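Local coordinates for protein putative phosphatase (Clostridium difficile, PDB 3SD7) that is a putative phosphatase of the haloacid dehalogenase-like family, probably hydrolysing phosphate esters, with a sodium ion bound in the crystal, at residues K154-G158 with Y174-C179; K116-E120 with F147-F153. One frame throughout, in Å; residues are numbered along the deposited sequence. Where two conformers were deposited one is given.

Interaction 1: K154-G158 with Y174-C179; sequences KYIAG and YVLDLC
Y155 and A157, alternate residues of the edge strand of a HAD-type Rossmann-like domain, turn their side chains onto V175, Y174 and L178 of helix 168-179, which packs on one face of the parallel sheet. The short strand and helix segments run nearly antiparallel, at 154°. Y155 carries most of the contact. Its CB sits 3.8 Å from V175 CG2; chi1 of -62° then sets CG opposite the carbonyl carbon and leads the ring along the helix toward its C-terminal end. CG and CD1 meet L178 CD1, a methyl lying over the ring as a CH-pi contact, 3.9 Å from the Y155 centroid and 21° off the normal. Farther out CE2 reaches L178 CB at 3.6 Å. L178 CD1 and CB thus lie over different parts of the same face, while K154 CG lies against the opposite face, toward its rim. C179 SG approaches differently, in the ring plane, a sulfur-aromatic contact at the CD2-CE2 edge. Next to Y155 along this side of the strand, A157 CB touches the edge of the Y174 ring at CD2, 3.8 Å away, and also V175 CG2. V175 and C179 reach on to L130 of strand 128-133. At the tip of Y155, one water joins the two segments: it lies 2.9 Å from Y155 OH and donates a hydrogen bond to L178 O, also at 2.9 Å.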
ATOM      1  N   LYS A 154       9.017 -12.428  -5.075  1.00 21.72           N
ATOM      2  CA  LYS A 154      10.139 -12.464  -6.013  1.00 21.63           C
ATOM      3  C   LYS A 154      10.738 -11.097  -6.199  1.00 22.48           C
ATOM      4  O   LYS A 154      11.968 -10.971  -6.186  1.00 23.17           O
ATOM      5  CB  LYS A 154       9.716 -13.060  -7.342  1.00 22.77           C
ATOM      6  CG  LYS A 154      10.882 -13.298  -8.285  1.00 23.16           C
ATOM      7  CD  LYS A 154      10.464 -14.097  -9.525  1.00 28.44           C
ATOM      8  CE  LYS A 154      11.648 -14.383 -10.463  1.00 35.30           C
ATOM      9  NZ  LYS A 154      12.749 -15.217  -9.870  1.00 40.78           N
ATOM     10  N   TYR A 155       9.881 -10.092  -6.418  1.00 20.55           N
ATOM     11  CA  TYR A 155      10.308  -8.712  -6.614  1.00 20.41           C
ATOM     12  C   TYR A 155       9.404  -7.805  -5.823  1.00 20.89           C
ATOM     13  O   TYR A 155       8.196  -8.080  -5.650  1.00 20.26           O
ATOM     14  CB  TYR A 155      10.277  -8.313  -8.081  1.00 20.33           C
ATOM     15  CG  TYR A 155      11.200  -9.111  -8.958  1.00 20.31           C
ATOM     16  CD1 TYR A 155      12.563  -9.073  -8.772  1.00 21.43           C
ATOM     17  CD2 TYR A 155      10.693  -9.906  -9.957  1.00 23.85           C
ATOM     18  CE1 TYR A 155      13.419  -9.813  -9.594  1.00 24.61           C
ATOM     19  CE2 TYR A 155      11.508 -10.652 -10.764  1.00 25.37           C
ATOM     20  CZ  TYR A 155      12.869 -10.608 -10.587  1.00 24.63           C
ATOM     21  OH  TYR A 155      13.702 -11.359 -11.376  1.00 30.53           O
ATOM     22  N   ILE A 156       9.978  -6.702  -5.355  1.00 21.87           N
ATOM     23  CA  ILE A 156       9.260  -5.684  -4.578  1.00 22.36           C
ATOM     24  C   ILE A 156       9.628  -4.377  -5.232  1.00 22.96           C
ATOM     25  O   ILE A 156      10.832  -4.038  -5.327  1.00 25.25           O
ATOM     26  CB  ILE A 156       9.684  -5.696  -3.101  1.00 22.28           C
ATOM     27  CG1 ILE A 156       9.240  -6.999  -2.414  1.00 25.41           C
ATOM     28  CG2 ILE A 156       9.148  -4.447  -2.356  1.00 23.26           C
ATOM     29  CD1 ILE A 156      10.003  -7.302  -1.087  1.00 27.83           C
ATOM     30  N   ALA A 157       8.611  -3.660  -5.730  1.00 22.11           N
ATOM     31  CA  ALA A 157       8.769  -2.395  -6.426  1.00 23.05           C
ATOM     32  C   ALA A 157       7.878  -1.300  -5.862  1.00 23.49           C
ATOM     33  O   ALA A 157       6.655  -1.421  -5.853  1.00 22.88           O
ATOM     34  CB  ALA A 157       8.461  -2.559  -7.904  1.00 25.96           C
ATOM     35  N   GLY A 158       8.529  -0.241  -5.394  1.00 23.89           N
ATOM     36  CA  GLY A 158       7.875   0.961  -4.904  1.00 25.25           C
ATOM     37  C   GLY A 158       8.460   2.181  -5.578  1.00 28.42           C
ATOM     38  O   GLY A 158       9.049   2.108  -6.673  1.00 29.32           O
ATOM     39  N   TYR A 174       6.557  -2.228 -14.481  1.00 29.02           N
ATOM     40  CA  TYR A 174       7.962  -2.470 -14.136  1.00 27.95           C
ATOM     41  C   TYR A 174       8.169  -3.877 -13.577  1.00 27.38           C
ATOM     42  O   TYR A 174       9.056  -4.595 -13.991  1.00 27.12           O
ATOM     43  CB  TYR A 174       8.480  -1.408 -13.125  1.00 27.40           C
ATOM     44  CG  TYR A 174       9.878  -1.716 -12.599  1.00 29.20           C
ATOM     45  CD1 TYR A 174      11.009  -1.489 -13.380  1.00 38.75           C
ATOM     46  CD2 TYR A 174      10.061  -2.252 -11.343  1.00 28.72           C
ATOM     47  CE1 TYR A 174      12.287  -1.797 -12.896  1.00 38.77           C
ATOM     48  CE2 TYR A 174      11.330  -2.561 -10.863  1.00 28.98           C
ATOM     49  CZ  TYR A 174      12.419  -2.337 -11.627  1.00 33.90           C
ATOM     50  OH  TYR A 174      13.673  -2.650 -11.114  1.00 39.16           O
ATOM     51  N   VAL A 175       7.300  -4.288 -12.656  1.00 26.21           N
ATOM     52  CA  VAL A 175       7.481  -5.547 -11.994  1.00 27.04           C
ATOM     53  C   VAL A 175       7.140  -6.729 -12.918  1.00 27.84           C
ATOM     54  O   VAL A 175       7.813  -7.752 -12.885  1.00 27.37           O
ATOM     55  CB  VAL A 175       6.779  -5.472 -10.589  1.00 28.71           C
ATOM     56  CG1 VAL A 175       5.337  -5.930 -10.677  1.00 26.73           C
ATOM     57  CG2 VAL A 175       7.563  -6.200  -9.581  1.00 33.09           C
ATOM     58  N   LEU A 176       6.139  -6.576 -13.794  1.00 27.60           N
ATOM     59  CA  LEU A 176       5.867  -7.601 -14.806  1.00 30.77           C
ATOM     60  C   LEU A 176       7.011  -7.728 -15.812  1.00 30.89           C
ATOM     61  O   LEU A 176       7.326  -8.835 -16.288  1.00 32.89           O
ATOM     62  CB  LEU A 176       4.577  -7.301 -15.577  1.00 30.97           C
ATOM     63  CG  LEU A 176       3.287  -7.471 -14.802  1.00 35.00           C
ATOM     64  CD1 LEU A 176       2.147  -7.165 -15.775  1.00 34.98           C
ATOM     65  CD2 LEU A 176       3.171  -8.886 -14.216  1.00 32.90           C
ATOM     66  N   ASP A 177       7.627  -6.602 -16.171  1.00 31.14           N
ATOM     67  CA  ASP A 177       8.723  -6.656 -17.108  1.00 32.82           C
ATOM     68  C   ASP A 177       9.880  -7.468 -16.506  1.00 30.85           C
ATOM     69  O   ASP A 177      10.569  -8.149 -17.234  1.00 32.42           O
ATOM     70  CB  ASP A 177       9.171  -5.267 -17.532  1.00 33.79           C
ATOM     71  CG  ASP A 177       8.154  -4.563 -18.456  1.00 37.42           C
ATOM     72  OD1 ASP A 177       7.235  -5.228 -18.979  1.00 43.81           O
ATOM     73  OD2 ASP A 177       8.295  -3.347 -18.663  1.00 40.47           O
ATOM     74  N   LEU A 178      10.066  -7.413 -15.191  1.00 26.80           N
ATOM     75  CA  LEU A 178      11.143  -8.181 -14.537  1.00 27.15           C
ATOM     76  C   LEU A 178      10.891  -9.685 -14.629  1.00 28.89           C
ATOM     77  O   LEU A 178      11.833 -10.465 -14.591  1.00 30.36           O
ATOM     78  CB  LEU A 178      11.278  -7.829 -13.056  1.00 26.58           C
ATOM     79  CG  LEU A 178      11.716  -6.416 -12.701  1.00 25.97           C
ATOM     80  CD1 LEU A 178      11.639  -6.221 -11.184  1.00 24.06           C
ATOM     81  CD2 LEU A 178      13.125  -6.101 -13.287  1.00 30.71           C
ATOM     82  N   CYS A 179       9.622 -10.069 -14.738  1.00 27.13           N
ATOM     83  CA  CYS A 179       9.226 -11.465 -14.802  1.00 29.33           C
ATOM     84  C   CYS A 179       9.175 -11.978 -16.206  1.00 32.71           C
ATOM     85  O   CYS A 179       8.961 -13.182 -16.391  1.00 34.24           O
ATOM     86  CB  CYS A 179       7.869 -11.666 -14.158  1.00 27.49           C
ATOM     87  SG  CYS A 179       7.924 -11.383 -12.346  1.00 30.20           S
TER
HETATM   88  O   HOH W   1      12.647 -13.011 -13.528  1.00 33.49           O

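Interaction 2: K116-E120 with F147-F153; sequences KEILE and FDIDRYF
A lysine and a glutamate one helical turn apart converge with a tyrosine hydroxyl and a water: K116 NZ and E120 OE2 form a salt bridge of 2.6 Å, and Y152 OH stands 3.2 Å from K116 NZ and 3.0 Å from E120 OE2. The site joins helix 115-124 to the turn between helix 137-146 and strand 155-159, within the HAD-like alpha/beta domain. That turn opens with a Schellman motif, in which D148, with positive phi, ends helix 137-146; a short 3-10 segment, 150-152, follows and offers Y152 to helix 115-124. K116 leaves its helix with CG opposite the backbone N (chi1 -166°) and stays extended until a bend at chi4. The K116 side chain crosses I149 at an angle, CG 3.6 Å from I149 CG2, and its NZ arrives in the plane of the Y152 ring, at the edge. NZ bonds E120 OE2 on the anti side, 28° out of the carboxylate plane, and the carboxylate stands 78° from the Y152 ring plane. E120 CG lies 3.4 Å from Y152 CZ. R151 CG lies over the centre of one face of that ring. Beneath this polar group, L119 directs CD1 to I149 CD1 and CD2 to F153 CZ, both 3.9 Å away; L119 and F153 also meet L129 of strand 128-133. The water accepts from K116 NZ and donates to D148 O and weakly to D148 OD2, while R151 NH2 holds D148 OD1 in a second salt bridge. With the E120 carboxylate and the water at NZ and the F147 and D148 carbonyls near CE, the K116 ammonium is probably stabilised in its charged form, and the water links it to D148 O of the turn.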
ATOM      1  N   LYS A 116      -0.184 -13.599   6.474  1.00 26.80           N
ATOM      2  CA  LYS A 116       1.012 -14.450   6.373  1.00 30.13           C
ATOM      3  C   LYS A 116       0.626 -15.856   5.891  1.00 30.88           C
ATOM      4  O   LYS A 116       1.272 -16.415   5.003  1.00 31.13           O
ATOM      5  CB  LYS A 116       1.817 -14.445   7.671  1.00 30.39           C
ATOM      6  CG  LYS A 116       3.200 -15.023   7.511  1.00 36.56           C
ATOM      7  CD  LYS A 116       3.964 -14.983   8.822  1.00 43.88           C
ATOM      8  CE  LYS A 116       5.434 -15.278   8.600  1.00 48.56           C
ATOM      9  NZ  LYS A 116       5.665 -16.553   7.869  1.00 56.08           N
ATOM     10  N   GLU A 117      -0.435 -16.424   6.465  1.00 31.31           N
ATOM     11  CA  GLU A 117      -0.940 -17.729   6.041  1.00 33.45           C
ATOM     12  C   GLU A 117      -1.303 -17.775   4.557  1.00 32.32           C
ATOM     13  O   GLU A 117      -0.939 -18.729   3.865  1.00 30.09           O
ATOM     14  CB  GLU A 117      -2.168 -18.161   6.874  1.00 38.14           C
ATOM     15  CG  GLU A 117      -3.000 -19.287   6.185  1.00 44.16           C
ATOM     16  CD  GLU A 117      -4.326 -19.581   6.872  1.00 56.18           C
ATOM     17  OE1 GLU A 117      -4.293 -19.895   8.075  1.00 57.33           O
ATOM     18  OE2 GLU A 117      -5.385 -19.533   6.189  1.00 56.92           O
ATOM     19  N   ILE A 118      -2.016 -16.766   4.041  1.00 29.59           N
ATOM     20  CA  ILE A 118      -2.411 -16.839   2.639  1.00 28.47           C
ATOM     21  C   ILE A 118      -1.185 -16.692   1.734  1.00 25.36           C
ATOM     22  O   ILE A 118      -1.091 -17.381   0.722  1.00 26.68           O
ATOM     23  CB  ILE A 118      -3.575 -15.888   2.241  1.00 31.99           C
ATOM     24  CG1 ILE A 118      -3.107 -14.489   2.099  1.00 33.60           C
ATOM     25  CG2 ILE A 118      -4.827 -16.073   3.164  1.00 34.93           C
ATOM     26  CD1 ILE A 118      -2.419 -14.253   0.775  1.00 41.87           C
ATOM     27  N   LEU A 119      -0.235 -15.826   2.101  1.00 23.51           N
ATOM     28  CA  LEU A 119       0.992 -15.702   1.292  1.00 22.67           C
ATOM     29  C   LEU A 119       1.725 -17.038   1.252  1.00 24.74           C
ATOM     30  O   LEU A 119       2.172 -17.443   0.186  1.00 23.70           O
ATOM     31  CB  LEU A 119       1.927 -14.634   1.827  1.00 24.61           C
ATOM     32  CG  LEU A 119       1.338 -13.227   1.743  1.00 22.77           C
ATOM     33  CD1 LEU A 119       2.275 -12.251   2.423  1.00 23.62           C
ATOM     34  CD2 LEU A 119       1.066 -12.790   0.287  1.00 25.74           C
ATOM     35  N   GLU A 120       1.840 -17.699   2.405  1.00 25.12           N
ATOM     36  CA  GLU A 120       2.503 -19.024   2.507  1.00 28.63           C
ATOM     37  C   GLU A 120       1.759 -20.038   1.606  1.00 29.28           C
ATOM     38  O   GLU A 120       2.384 -20.798   0.877  1.00 30.59           O
ATOM     39  CB  GLU A 120       2.507 -19.497   3.964  1.00 31.15           C
ATOM     40  CG  GLU A 120       3.495 -18.724   4.867  1.00 36.11           C
ATOM     41  CD  GLU A 120       3.396 -19.028   6.371  1.00 45.92           C
ATOM     42  OE1 GLU A 120       2.420 -19.654   6.861  1.00 46.63           O
ATOM     43  OE2 GLU A 120       4.323 -18.606   7.079  1.00 50.40           O
ATOM     44  N   PHE A 147       8.112  -8.227   9.100  1.00 29.92           N
ATOM     45  CA  PHE A 147       7.077  -9.270   9.287  1.00 31.20           C
ATOM     46  C   PHE A 147       7.451 -10.644   8.785  1.00 31.81           C
ATOM     47  O   PHE A 147       6.628 -11.568   8.794  1.00 31.71           O
ATOM     48  CB  PHE A 147       5.736  -8.830   8.695  1.00 31.41           C
ATOM     49  CG  PHE A 147       5.109  -7.729   9.462  1.00 31.59           C
ATOM     50  CD1 PHE A 147       4.628  -7.950  10.744  1.00 32.00           C
ATOM     51  CD2 PHE A 147       5.004  -6.459   8.923  1.00 32.85           C
ATOM     52  CE1 PHE A 147       4.059  -6.926  11.470  1.00 32.53           C
ATOM     53  CE2 PHE A 147       4.440  -5.436   9.646  1.00 29.67           C
ATOM     54  CZ  PHE A 147       3.963  -5.659  10.910  1.00 29.75           C
ATOM     55  N   ASP A 148       8.698 -10.781   8.354  1.00 32.36           N
ATOM     56  CA  ASP A 148       9.230 -12.037   7.870  1.00 33.91           C
ATOM     57  C   ASP A 148       8.423 -12.584   6.685  1.00 31.51           C
ATOM     58  O   ASP A 148       8.272 -13.789   6.522  1.00 31.58           O
ATOM     59  CB  ASP A 148       9.306 -13.068   9.019  1.00 37.94           C
ATOM     60  CG  ASP A 148      10.201 -14.251   8.695  1.00 43.12           C
ATOM     61  OD1 ASP A 148      11.116 -14.116   7.849  1.00 49.83           O
ATOM     62  OD2 ASP A 148       9.971 -15.331   9.282  1.00 51.69           O
ATOM     63  N   ILE A 149       7.922 -11.693   5.840  1.00 28.02           N
ATOM     64  CA  ILE A 149       7.172 -12.128   4.653  1.00 25.48           C
ATOM     65  C   ILE A 149       7.865 -11.723   3.323  1.00 24.55           C
ATOM     66  O   ILE A 149       7.387 -12.081   2.261  1.00 24.01           O
ATOM     67  CB  ILE A 149       5.677 -11.663   4.667  1.00 27.07           C
ATOM     68  CG1 ILE A 149       5.574 -10.145   4.720  1.00 23.95           C
ATOM     69  CG2 ILE A 149       4.956 -12.357   5.838  1.00 28.28           C
ATOM     70  CD1 ILE A 149       4.102  -9.600   4.566  1.00 24.64           C
ATOM     71  N   ASP A 150       8.980 -10.987   3.420  0.50 25.86           N
ATOM     72  CA  ASP A 150       9.789 -10.606   2.263  0.50 24.81           C
ATOM     73  C   ASP A 150      10.132 -11.838   1.428  0.50 24.88           C
ATOM     74  O   ASP A 150      10.090 -11.810   0.185  0.50 25.91           O
ATOM     75  CB  ASP A 150      11.088  -9.952   2.740  0.50 26.99           C
ATOM     76  CG  ASP A 150      12.070  -9.705   1.610  0.50 26.28           C
ATOM     77  OD1 ASP A 150      11.696  -9.033   0.657  0.50 33.45           O
ATOM     78  OD2 ASP A 150      13.228 -10.178   1.690  0.50 36.59           O
ATOM     79  N   ARG A 151      10.458 -12.925   2.131  1.00 25.77           N
ATOM     80  CA  ARG A 151      10.840 -14.184   1.527  1.00 26.77           C
ATOM     81  C   ARG A 151       9.841 -14.770   0.515  1.00 25.23           C
ATOM     82  O   ARG A 151      10.216 -15.564  -0.323  1.00 27.41           O
ATOM     83  CB  ARG A 151      11.096 -15.230   2.647  1.00 30.01           C
ATOM     84  CG  ARG A 151       9.848 -15.571   3.463  1.00 33.70           C
ATOM     85  CD  ARG A 151      10.090 -16.604   4.569  1.00 42.25           C
ATOM     86  NE  ARG A 151      11.054 -16.123   5.554  1.00 50.62           N
ATOM     87  CZ  ARG A 151      11.534 -16.848   6.565  1.00 60.79           C
ATOM     88  NH1 ARG A 151      11.132 -18.105   6.759  1.00 63.92           N
ATOM     89  NH2 ARG A 151      12.422 -16.308   7.392  1.00 64.03           N
ATOM     90  N   TYR A 152       8.575 -14.383   0.587  1.00 24.90           N
ATOM     91  CA  TYR A 152       7.554 -14.938  -0.331  1.00 23.68           C
ATOM     92  C   TYR A 152       7.422 -14.171  -1.649  1.00 22.63           C
ATOM     93  O   TYR A 152       6.751 -14.639  -2.554  1.00 22.56           O
ATOM     94  CB  TYR A 152       6.177 -14.979   0.366  1.00 24.05           C
ATOM     95  CG  TYR A 152       6.239 -15.777   1.653  1.00 26.57           C
ATOM     96  CD1 TYR A 152       6.637 -17.097   1.631  1.00 33.93           C
ATOM     97  CD2 TYR A 152       5.973 -15.187   2.885  1.00 32.28           C
ATOM     98  CE1 TYR A 152       6.760 -17.834   2.797  1.00 34.40           C
ATOM     99  CE2 TYR A 152       6.068 -15.932   4.076  1.00 36.96           C
ATOM    100  CZ  TYR A 152       6.470 -17.252   4.017  1.00 37.41           C
ATOM    101  OH  TYR A 152       6.598 -18.012   5.181  1.00 41.02           O
ATOM    102  N   PHE A 153       8.061 -13.005  -1.747  1.00 21.50           N
ATOM    103  CA  PHE A 153       7.954 -12.162  -2.930  1.00 20.34           C
ATOM    104  C   PHE A 153       9.215 -12.214  -3.793  1.00 20.72           C
ATOM    105  O   PHE A 153      10.329 -12.050  -3.297  1.00 22.86           O
ATOM    106  CB  PHE A 153       7.678 -10.708  -2.527  1.00 20.08           C
ATOM    107  CG  PHE A 153       6.378 -10.542  -1.809  1.00 17.58           C
ATOM    108  CD1 PHE A 153       5.210 -10.427  -2.525  1.00 20.33           C
ATOM    109  CD2 PHE A 153       6.322 -10.520  -0.421  1.00 21.14           C
ATOM    110  CE1 PHE A 153       4.004 -10.314  -1.894  1.00 21.41           C
ATOM    111  CE2 PHE A 153       5.094 -10.398   0.225  1.00 21.08           C
ATOM    112  CZ  PHE A 153       3.943 -10.314  -0.518  1.00 20.79           C
TER
HETATM  113  O   HOH W   2       8.184 -16.424   7.325  1.00 31.84           O

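How the interactions relate
The two contacts follow one another along the chain, interaction 2 closing at F153 just before interaction 1 opens at K154, and their centres lie 16 Å apart in the same HAD-like domain. The chain passes from helix 137-146 through the turn 147-153 into edge strand 155-159, then later returns as helix 168-179. Both contacts border strand 128-133, the neighbour of that edge strand in the sheet. I156, facing away from helix 168-179, packs on helix 137-146. Consecutive pieces of one chain passage are thus joined to different helices, 115-124 and 168-179.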